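Local coordinates for protein alginate lyase (Paenibacillus sp. FPU-7, PDB 6KFN) that degrades the seaweed polysaccharide alginate as an alginate lyase (EC 4.2.2.3), probably cleaving its glycosidic bonds by beta-elimination on a right-handed beta-helix scaffold, at residues A[27-32]-A[62-67]; A[102-107]-A[126-131]; A[111-116]-A[135-140]. One frame throughout, in Å; residues are numbered along the deposited sequence. Where two conformers were deposited one is given.

Contact 1: residues A[27-32]-A[62-67]; sequences IVLAEG and AVLSGY
Residues 27-32 and 62-67 lie in early turns of the solenoid and meet where the end of one strand passes the start of another, without pairing as neighbours in a sheet. L29, the last residue of strand 25-29, directs its side chain at the second segment. Its CB rests on the methyl of A62, CB to CB 3.6 Å. With CG anti to the carbonyl carbon (chi1 -57°) and the branch extended beyond it, L29 CD1 arrives 3.8 Å from CD2 of L64, and the two leucines cross at about a right angle, tip to tip. A30 turns its methyl away and contributes its backbone instead: A30 O lies 3.5 Å from A62 CB, so a carbonyl oxygen and an apolar carbon meet this methyl from directions roughly at right angles. The nearest CA atoms across the segments are those of E31 and A62, 4.8 Å apart, while the E31 side chain leaves the contact and OE2 accepts the backbone N-H of N60. G32 then turns the chain with a positive phi of 83°, at which a beta-carbon would jam against the carbonyl O of E31. A62 is buried, and its backbone N is bonded to S55 OG. Around this small apolar junction, strand 25-29 pairs with 51-55 and strand 63-65 with 34-36; L29 also packs on F35 of that last strand, and L64 on L14 of helix 11-19.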
loop_
_atom_site.group_PDB
_atom_site.type_symbol
_atom_site.label_atom_id
_atom_site.label_comp_id
_atom_site.label_asym_id
_atom_site.label_seq_id
_atom_site.Cartn_x
_atom_site.Cartn_y
_atom_site.Cartn_z
ATOM N N ILE A 27 -18.274 -5.741 -13.100
ATOM C CA ILE A 27 -18.499 -6.929 -12.293
ATOM C C ILE A 27 -18.943 -6.436 -10.914
ATOM O O ILE A 27 -18.167 -5.823 -10.183
ATOM C CB ILE A 27 -17.235 -7.787 -12.210
ATOM C CG1 ILE A 27 -16.750 -8.175 -13.606
ATOM C CG2 ILE A 27 -17.501 -8.998 -11.326
ATOM C CD1 ILE A 27 -15.345 -8.810 -13.601
ATOM N N VAL A 28 -20.221 -6.686 -10.604
ATOM C CA VAL A 28 -20.904 -6.061 -9.476
ATOM C C VAL A 28 -21.219 -7.137 -8.451
ATOM O O VAL A 28 -22.004 -8.050 -8.728
ATOM C CB VAL A 28 -22.174 -5.325 -9.919
ATOM C CG1 VAL A 28 -22.775 -4.587 -8.735
ATOM C CG2 VAL A 28 -21.881 -4.355 -11.083
ATOM N N LEU A 29 -20.583 -7.057 -7.284
ATOM C CA LEU A 29 -20.636 -8.102 -6.282
ATOM C C LEU A 29 -21.660 -7.783 -5.192
ATOM O O LEU A 29 -21.702 -6.682 -4.638
ATOM C CB LEU A 29 -19.262 -8.297 -5.669
ATOM C CG LEU A 29 -18.149 -8.636 -6.664
ATOM C CD1 LEU A 29 -16.884 -8.994 -5.934
ATOM C CD2 LEU A 29 -18.592 -9.747 -7.602
ATOM N N ALA A 30 -22.506 -8.768 -4.896
ATOM C CA ALA A 30 -23.612 -8.569 -3.973
ATOM C C ALA A 30 -23.151 -8.179 -2.574
ATOM O O ALA A 30 -22.211 -8.744 -2.026
ATOM C CB ALA A 30 -24.425 -9.863 -3.884
ATOM N N GLU A 31 -23.841 -7.204 -1.977
ATOM C CA GLU A 31 -23.584 -6.825 -0.591
ATOM C C GLU A 31 -23.807 -7.998 0.342
ATOM O O GLU A 31 -24.700 -8.808 0.154
ATOM C CB GLU A 31 -24.470 -5.662 -0.179
ATOM C CG GLU A 31 -24.073 -4.344 -0.825
ATOM C CD GLU A 31 -24.833 -3.196 -0.223
ATOM O OE1 GLU A 31 -25.749 -2.673 -0.878
ATOM O OE2 GLU A 31 -24.551 -2.831 0.943
ATOM N N GLY A 32 -22.998 -8.071 1.386
ATOM C CA GLY A 32 -23.179 -9.070 2.410
ATOM C C GLY A 32 -22.589 -10.413 2.083
ATOM O O GLY A 32 -22.584 -11.292 2.941
ATOM N N ALA A 62 -19.303 -6.167 -0.273
ATOM C CA ALA A 62 -18.827 -7.493 -0.609
ATOM C C ALA A 62 -17.400 -7.694 -0.106
ATOM O O ALA A 62 -16.597 -6.761 -0.083
ATOM C CB ALA A 62 -18.895 -7.683 -2.126
ATOM N N VAL A 63 -17.092 -8.939 0.236
ATOM C CA VAL A 63 -15.806 -9.338 0.785
ATOM C C VAL A 63 -15.147 -10.353 -0.133
ATOM O O VAL A 63 -15.764 -11.361 -0.486
ATOM C CB VAL A 63 -15.952 -9.978 2.173
ATOM C CG1 VAL A 63 -14.583 -10.386 2.732
ATOM C CG2 VAL A 63 -16.670 -9.044 3.156
ATOM N N LEU A 64 -13.885 -10.100 -0.507
ATOM C CA LEU A 64 -13.049 -11.099 -1.135
ATOM C C LEU A 64 -12.154 -11.705 -0.062
ATOM O O LEU A 64 -11.327 -11.018 0.522
ATOM C CB LEU A 64 -12.176 -10.517 -2.256
ATOM C CG LEU A 64 -12.881 -9.737 -3.346
ATOM C CD1 LEU A 64 -11.895 -9.382 -4.440
ATOM C CD2 LEU A 64 -14.046 -10.497 -3.903
ATOM N N SER A 65 -12.374 -13.000 0.231
ATOM C CA SER A 65 -11.582 -13.691 1.233
ATOM C C SER A 65 -10.726 -14.771 0.595
ATOM O O SER A 65 -11.221 -15.518 -0.267
ATOM C CB SER A 65 -12.466 -14.348 2.257
ATOM O OG SER A 65 -11.665 -15.005 3.243
ATOM N N GLY A 66 -9.467 -14.905 1.023
ATOM C CA GLY A 66 -8.734 -16.115 0.711
ATOM C C GLY A 66 -9.188 -17.272 1.580
ATOM O O GLY A 66 -10.116 -17.178 2.384
ATOM N N TYR A 67 -8.478 -18.383 1.427
ATOM C CA TYR A 67 -8.763 -19.594 2.186
ATOM C C TYR A 67 -8.071 -19.643 3.528
ATOM O O TYR A 67 -8.525 -20.386 4.409
ATOM C CB TYR A 67 -8.286 -20.798 1.405
ATOM C CG TYR A 67 -8.971 -20.933 0.078
ATOM C CD1 TYR A 67 -10.270 -21.402 0.010
ATOM C CD2 TYR A 67 -8.320 -20.610 -1.102
ATOM C CE1 TYR A 67 -10.914 -21.561 -1.194
ATOM C CE2 TYR A 67 -8.944 -20.744 -2.319
ATOM C CZ TYR A 67 -10.247 -21.240 -2.362
ATOM O OH TYR A 67 -10.886 -21.386 -3.572
#

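Contact 2: residues A[102-107]-A[126-131]; sequences NHVQMD and SDNIIR
R131 closes a parallel ladder between successive coils of the right-handed beta-helix, strands 105-107 and 129-131 running 4.7 Å apart. Its backbone N donates to M106 O, and CB carries the chain to the face shared by Q105, D107 and I129. R131 CG, in the crowded place between N and the carbonyl carbon (chi1 65°), lies 3.6 Å from D107 CG. R131 CD follows 3.5 Å from D107 OD2, and a bend at chi3 turns the guanidinium back over the neighbouring strand. NE and CZ stay near D107 OD2, NE making no hydrogen bond across the contact. NH1 forms a salt bridge of 3.0 Å to D107 OD2 from above the carboxylate plane, and NH2 donates a nearly straight but long hydrogen bond to Q105 OE1 at 3.3 Å, from above the amide plane. Upstream, N128 OD1 takes the V104 N-H on a lone pair at 2.8 Å, while D127 CB makes a CH-pi contact with one face of the H103 ring, toward its rim. D107 OD1 meets N132 ND2, and Q105 NE2 meets N83 OD1. An anion and a neutral amide thus grip the guanidinium, whose positive charge would be expected to keep D107 ionised; D127, salt-bridged to R167, probably is too.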
loop_
_atom_site.group_PDB
_atom_site.type_symbol
_atom_site.label_atom_id
_atom_site.label_comp_id
_atom_site.label_asym_id
_atom_site.label_seq_id
_atom_site.Cartn_x
_atom_site.Cartn_y
_atom_site.Cartn_z
ATOM N N ASN A 102 -0.817 -1.892 -14.468
ATOM C CA ASN A 102 -0.626 -0.471 -14.647
ATOM C C ASN A 102 -1.981 0.229 -14.757
ATOM O O ASN A 102 -2.939 -0.326 -15.309
ATOM C CB ASN A 102 0.179 -0.160 -15.914
ATOM C CG ASN A 102 1.516 -0.863 -15.900
ATOM O OD1 ASN A 102 2.470 -0.364 -15.353
ATOM N ND2 ASN A 102 1.558 -2.100 -16.389
ATOM N N HIS A 103 -2.045 1.466 -14.273
ATOM C CA HIS A 103 -3.261 2.264 -14.360
ATOM C C HIS A 103 -4.447 1.586 -13.672
ATOM O O HIS A 103 -5.592 1.736 -14.089
ATOM C CB HIS A 103 -3.619 2.657 -15.799
ATOM C CG HIS A 103 -2.561 3.476 -16.442
ATOM N ND1 HIS A 103 -2.401 4.809 -16.175
ATOM C CD2 HIS A 103 -1.613 3.154 -17.350
ATOM C CE1 HIS A 103 -1.401 5.280 -16.888
ATOM N NE2 HIS A 103 -0.900 4.303 -17.606
ATOM N N VAL A 104 -4.160 0.890 -12.563
ATOM C CA VAL A 104 -5.189 0.314 -11.705
ATOM C C VAL A 104 -5.575 1.359 -10.673
ATOM O O VAL A 104 -4.718 2.011 -10.081
ATOM C CB VAL A 104 -4.647 -0.958 -11.035
ATOM C CG1 VAL A 104 -5.624 -1.519 -10.019
ATOM C CG2 VAL A 104 -4.278 -2.017 -12.073
ATOM N N GLN A 105 -6.887 1.526 -10.467
ATOM C CA GLN A 105 -7.420 2.434 -9.460
ATOM C C GLN A 105 -8.148 1.634 -8.389
ATOM O O GLN A 105 -9.167 1.006 -8.671
ATOM C CB GLN A 105 -8.377 3.428 -10.096
ATOM C CG GLN A 105 -7.769 4.285 -11.156
ATOM C CD GLN A 105 -8.697 5.375 -11.603
ATOM O OE1 GLN A 105 -8.545 6.503 -11.217
ATOM N NE2 GLN A 105 -9.732 5.035 -12.305
ATOM N N MET A 106 -7.612 1.662 -7.189
ATOM C CA MET A 106 -8.204 1.033 -6.011
ATOM C C MET A 106 -8.825 2.147 -5.156
ATOM O O MET A 106 -8.132 3.110 -4.831
ATOM C CB MET A 106 -7.120 0.298 -5.230
ATOM C CG MET A 106 -6.657 -0.954 -5.926
ATOM S SD MET A 106 -5.118 -1.633 -5.316
ATOM C CE MET A 106 -3.977 -0.541 -6.197
ATOM N N ASP A 107 -10.108 2.023 -4.817
ATOM C CA ASP A 107 -10.810 3.125 -4.168
ATOM C C ASP A 107 -11.850 2.547 -3.215
ATOM O O ASP A 107 -12.624 1.680 -3.603
ATOM C CB ASP A 107 -11.457 3.985 -5.270
ATOM C CG ASP A 107 -11.975 5.332 -4.827
ATOM O OD1 ASP A 107 -12.107 5.595 -3.636
ATOM O OD2 ASP A 107 -12.149 6.186 -5.752
ATOM N N SER A 126 3.029 0.137 -12.397
ATOM C CA SER A 126 3.249 1.565 -12.404
ATOM C C SER A 126 1.964 2.332 -12.683
ATOM O O SER A 126 1.001 1.827 -13.260
ATOM C CB SER A 126 4.307 1.921 -13.448
ATOM O OG SER A 126 5.561 1.333 -13.162
ATOM N N ASP A 127 1.985 3.615 -12.292
ATOM C CA ASP A 127 0.891 4.519 -12.614
ATOM C C ASP A 127 -0.433 4.048 -12.020
ATOM O O ASP A 127 -1.497 4.260 -12.598
ATOM C CB ASP A 127 0.758 4.785 -14.123
ATOM C CG ASP A 127 2.053 5.314 -14.684
ATOM O OD1 ASP A 127 2.428 6.459 -14.310
ATOM O OD2 ASP A 127 2.723 4.600 -15.482
ATOM N N ASN A 128 -0.363 3.416 -10.846
ATOM C CA ASN A 128 -1.546 2.953 -10.131
ATOM C C ASN A 128 -1.870 3.925 -9.003
ATOM O O ASN A 128 -1.041 4.746 -8.616
ATOM C CB ASN A 128 -1.301 1.569 -9.564
ATOM C CG ASN A 128 -0.866 0.586 -10.640
ATOM O OD1 ASN A 128 -1.665 0.264 -11.524
ATOM N ND2 ASN A 128 0.356 0.091 -10.570
ATOM N N ILE A 129 -3.085 3.808 -8.461
ATOM C CA ILE A 129 -3.477 4.590 -7.293
ATOM C C ILE A 129 -4.281 3.716 -6.348
ATOM O O ILE A 129 -5.124 2.944 -6.784
ATOM C CB ILE A 129 -4.236 5.872 -7.672
ATOM C CG1 ILE A 129 -4.527 6.743 -6.436
ATOM C CG2 ILE A 129 -5.468 5.595 -8.483
ATOM C CD1 ILE A 129 -4.835 8.164 -6.767
ATOM N N ILE A 130 -4.025 3.878 -5.067
ATOM C CA ILE A 130 -4.926 3.438 -4.019
ATOM C C ILE A 130 -5.341 4.668 -3.234
ATOM O O ILE A 130 -4.499 5.428 -2.748
ATOM C CB ILE A 130 -4.354 2.308 -3.143
ATOM C CG1 ILE A 130 -5.398 1.890 -2.104
ATOM C CG2 ILE A 130 -3.014 2.645 -2.512
ATOM C CD1 ILE A 130 -5.115 0.571 -1.422
ATOM N N ARG A 131 -6.663 4.867 -3.125
ATOM C CA ARG A 131 -7.199 6.039 -2.485
ATOM C C ARG A 131 -8.372 5.664 -1.593
ATOM O O ARG A 131 -9.060 4.660 -1.809
ATOM C CB ARG A 131 -7.584 7.104 -3.492
ATOM C CG ARG A 131 -8.699 6.748 -4.405
ATOM C CD ARG A 131 -9.315 8.005 -4.996
ATOM N NE ARG A 131 -8.640 8.376 -6.208
ATOM C CZ ARG A 131 -8.920 7.832 -7.377
ATOM N NH1 ARG A 131 -9.826 6.897 -7.461
ATOM N NH2 ARG A 131 -8.264 8.206 -8.443
HETATM O O HOH W 1 2.412 2.287 -16.699
#

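Contact 3: residues A[111-116]-A[135-140]; sequences IYDIGD and IYNTGL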
loop_
_atom_site.group_PDB
_atom_site.type_symbol
_atom_site.label_atom_id
_atom_site.label_comp_id
_atom_site.label_asym_id
_atom_site.label_seq_id
_atom_site.Cartn_x
_atom_site.Cartn_y
_atom_site.Cartn_z
ATOM N N ILE A 111 -8.925 -3.467 3.789
ATOM C CA ILE A 111 -8.036 -4.607 3.609
ATOM C C ILE A 111 -7.483 -4.953 4.990
ATOM O O ILE A 111 -6.869 -4.091 5.629
ATOM C CB ILE A 111 -6.903 -4.278 2.629
ATOM C CG1 ILE A 111 -7.492 -3.841 1.285
ATOM C CG2 ILE A 111 -5.944 -5.447 2.504
ATOM C CD1 ILE A 111 -6.477 -3.317 0.315
ATOM N N TYR A 112 -7.727 -6.180 5.456
ATOM C CA TYR A 112 -7.440 -6.474 6.855
ATOM C C TYR A 112 -7.328 -7.966 7.079
ATOM O O TYR A 112 -7.859 -8.791 6.329
ATOM C CB TYR A 112 -8.568 -5.899 7.769
ATOM C CG TYR A 112 -9.941 -6.462 7.434
ATOM C CD1 TYR A 112 -10.681 -5.921 6.385
ATOM C CD2 TYR A 112 -10.474 -7.566 8.078
ATOM C CE1 TYR A 112 -11.881 -6.422 5.991
ATOM C CE2 TYR A 112 -11.740 -8.104 7.665
ATOM C CZ TYR A 112 -12.409 -7.502 6.603
ATOM O OH TYR A 112 -13.641 -7.935 6.110
ATOM N N ASP A 113 -6.659 -8.299 8.187
ATOM C CA ASP A 113 -6.443 -9.680 8.618
ATOM C C ASP A 113 -5.701 -10.466 7.530
ATOM O O ASP A 113 -6.160 -11.455 6.962
ATOM C CB ASP A 113 -7.710 -10.380 9.092
ATOM C CG ASP A 113 -8.294 -9.770 10.348
ATOM O OD1 ASP A 113 -7.591 -9.098 11.111
ATOM O OD2 ASP A 113 -9.524 -9.999 10.545
ATOM N N ILE A 114 -4.482 -9.976 7.269
ATOM C CA ILE A 114 -3.601 -10.426 6.204
ATOM C C ILE A 114 -2.341 -11.019 6.836
ATOM O O ILE A 114 -1.786 -10.462 7.791
ATOM C CB ILE A 114 -3.239 -9.229 5.280
ATOM C CG1 ILE A 114 -4.494 -8.581 4.681
ATOM C CG2 ILE A 114 -2.280 -9.647 4.205
ATOM C CD1 ILE A 114 -5.369 -9.498 3.858
ATOM N N GLY A 115 -1.877 -12.145 6.297
ATOM C CA GLY A 115 -0.713 -12.808 6.880
ATOM C C GLY A 115 0.582 -12.002 6.780
ATOM O O GLY A 115 1.340 -11.908 7.756
ATOM N N ASP A 116 0.865 -11.465 5.590
ATOM C CA ASP A 116 2.019 -10.632 5.303
ATOM C C ASP A 116 1.502 -9.231 4.960
ATOM O O ASP A 116 0.857 -8.609 5.809
ATOM C CB ASP A 116 2.893 -11.267 4.206
ATOM C CG ASP A 116 3.592 -12.555 4.631
ATOM O OD1 ASP A 116 3.580 -12.971 5.797
ATOM O OD2 ASP A 116 4.217 -13.142 3.689
ATOM N N ILE A 135 -6.268 0.094 5.517
ATOM C CA ILE A 135 -5.515 -1.128 5.629
ATOM C C ILE A 135 -5.140 -1.292 7.098
ATOM O O ILE A 135 -4.569 -0.370 7.689
ATOM C CB ILE A 135 -4.236 -1.092 4.762
ATOM C CG1 ILE A 135 -4.586 -0.874 3.289
ATOM C CG2 ILE A 135 -3.406 -2.331 4.972
ATOM C CD1 ILE A 135 -3.408 -0.464 2.428
ATOM N N TYR A 136 -5.453 -2.451 7.686
ATOM C CA TYR A 136 -5.154 -2.674 9.095
ATOM C C TYR A 136 -4.963 -4.166 9.316
ATOM O O TYR A 136 -5.316 -4.989 8.475
ATOM C CB TYR A 136 -6.249 -2.040 10.000
ATOM C CG TYR A 136 -7.642 -2.586 9.835
ATOM C CD1 TYR A 136 -8.484 -2.119 8.829
ATOM C CD2 TYR A 136 -8.151 -3.517 10.725
ATOM C CE1 TYR A 136 -9.785 -2.589 8.706
ATOM C CE2 TYR A 136 -9.440 -3.990 10.612
ATOM C CZ TYR A 136 -10.270 -3.529 9.614
ATOM O OH TYR A 136 -11.549 -4.006 9.531
ATOM N N ASN A 137 -4.382 -4.532 10.467
ATOM C CA ASN A 137 -4.240 -5.944 10.845
ATOM C C ASN A 137 -3.532 -6.756 9.753
ATOM O O ASN A 137 -4.087 -7.686 9.163
ATOM C CB ASN A 137 -5.591 -6.576 11.197
ATOM C CG ASN A 137 -6.140 -6.055 12.455
ATOM O OD1 ASN A 137 -5.561 -5.226 13.124
ATOM N ND2 ASN A 137 -7.369 -6.501 12.761
ATOM N N THR A 138 -2.263 -6.400 9.537
ATOM C CA THR A 138 -1.371 -7.107 8.608
ATOM C C THR A 138 -0.232 -7.735 9.385
ATOM O O THR A 138 0.000 -7.413 10.551
ATOM C CB THR A 138 -0.818 -6.155 7.545
ATOM O OG1 THR A 138 -0.104 -5.114 8.204
ATOM C CG2 THR A 138 -1.915 -5.513 6.705
ATOM N N GLY A 139 0.519 -8.631 8.748
ATOM C CA GLY A 139 1.590 -9.305 9.437
ATOM C C GLY A 139 1.145 -10.309 10.464
ATOM O O GLY A 139 1.918 -10.621 11.393
ATOM N N LEU A 140 -0.041 -10.906 10.286
ATOM C CA LEU A 140 -0.542 -11.914 11.220
ATOM C C LEU A 140 0.264 -13.205 11.175
ATOM O O LEU A 140 0.241 -13.968 12.156
ATOM C CB LEU A 140 -2.018 -12.185 10.983
ATOM C CG LEU A 140 -2.965 -10.994 11.156
ATOM C CD1 LEU A 140 -4.369 -11.562 11.085
ATOM C CD2 LEU A 140 -2.692 -10.242 12.444
#
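Two successive coils of the right-handed beta-helix run in parallel register here, and I111, Y136 and D113 bury the most surface between them. I111 faces the interior. Its CB lies 4.2 Å from CG1 of I135, and because both isoleucines set CG1 anti to the carbonyl carbon they repeat each other from coil to coil, packing also on V119 of another strand. I111 O accepts the N-H of Y136 nearly along its C=O axis at 3.0 Å. Y136 points to the opposite side of the strand, with CG in the crowded position between N and the carbonyl carbon (chi1 62°), as in Y112. Y112 CB therefore sits squarely over the Y136 ring, 3.5 Å from its centroid, in a CH-pi contact. The two rings are nearly parallel, 12° apart, but slid so far that they barely overlap, and Y136 OH, hydrogen-bonded to E110 OE2, hangs over the rim of the Y112 face. At D113 the chain turns a corner with positive phi, and its partner N137 has a similar positive phi. N137 O receives the I114 N-H at 3.0 Å and, weakly, that of D113, while L140 CD1 packs 3.7 Å from D113 CA. The flat ends of D113 and N137 lie side by side, planes 12° apart, and N137 ND2 donates to the syn lone pair of D113 OD1 at 3.1 Å.

In the fold
Contacts 2 and 3 join the same two coils at different places: strand 105-107 is followed by 110-114, and 129-131 by 134-136, so the segments alternate along the chain and the centres lie 20 Å apart on opposite sides of the chain's centre. Contact 1 is in earlier coils, farther from that centre, and buries much less surface. All three are partly buried, but their chemistry differs. Contact 1 is apolar packing, contact 2 combines a backbone ladder with charge on its more exposed face, and contact 3 joins tyrosine packing to a polar corner. Contacts 1 and 3 just touch, V63 CG1 lying 4.3 Å from Y112 OH.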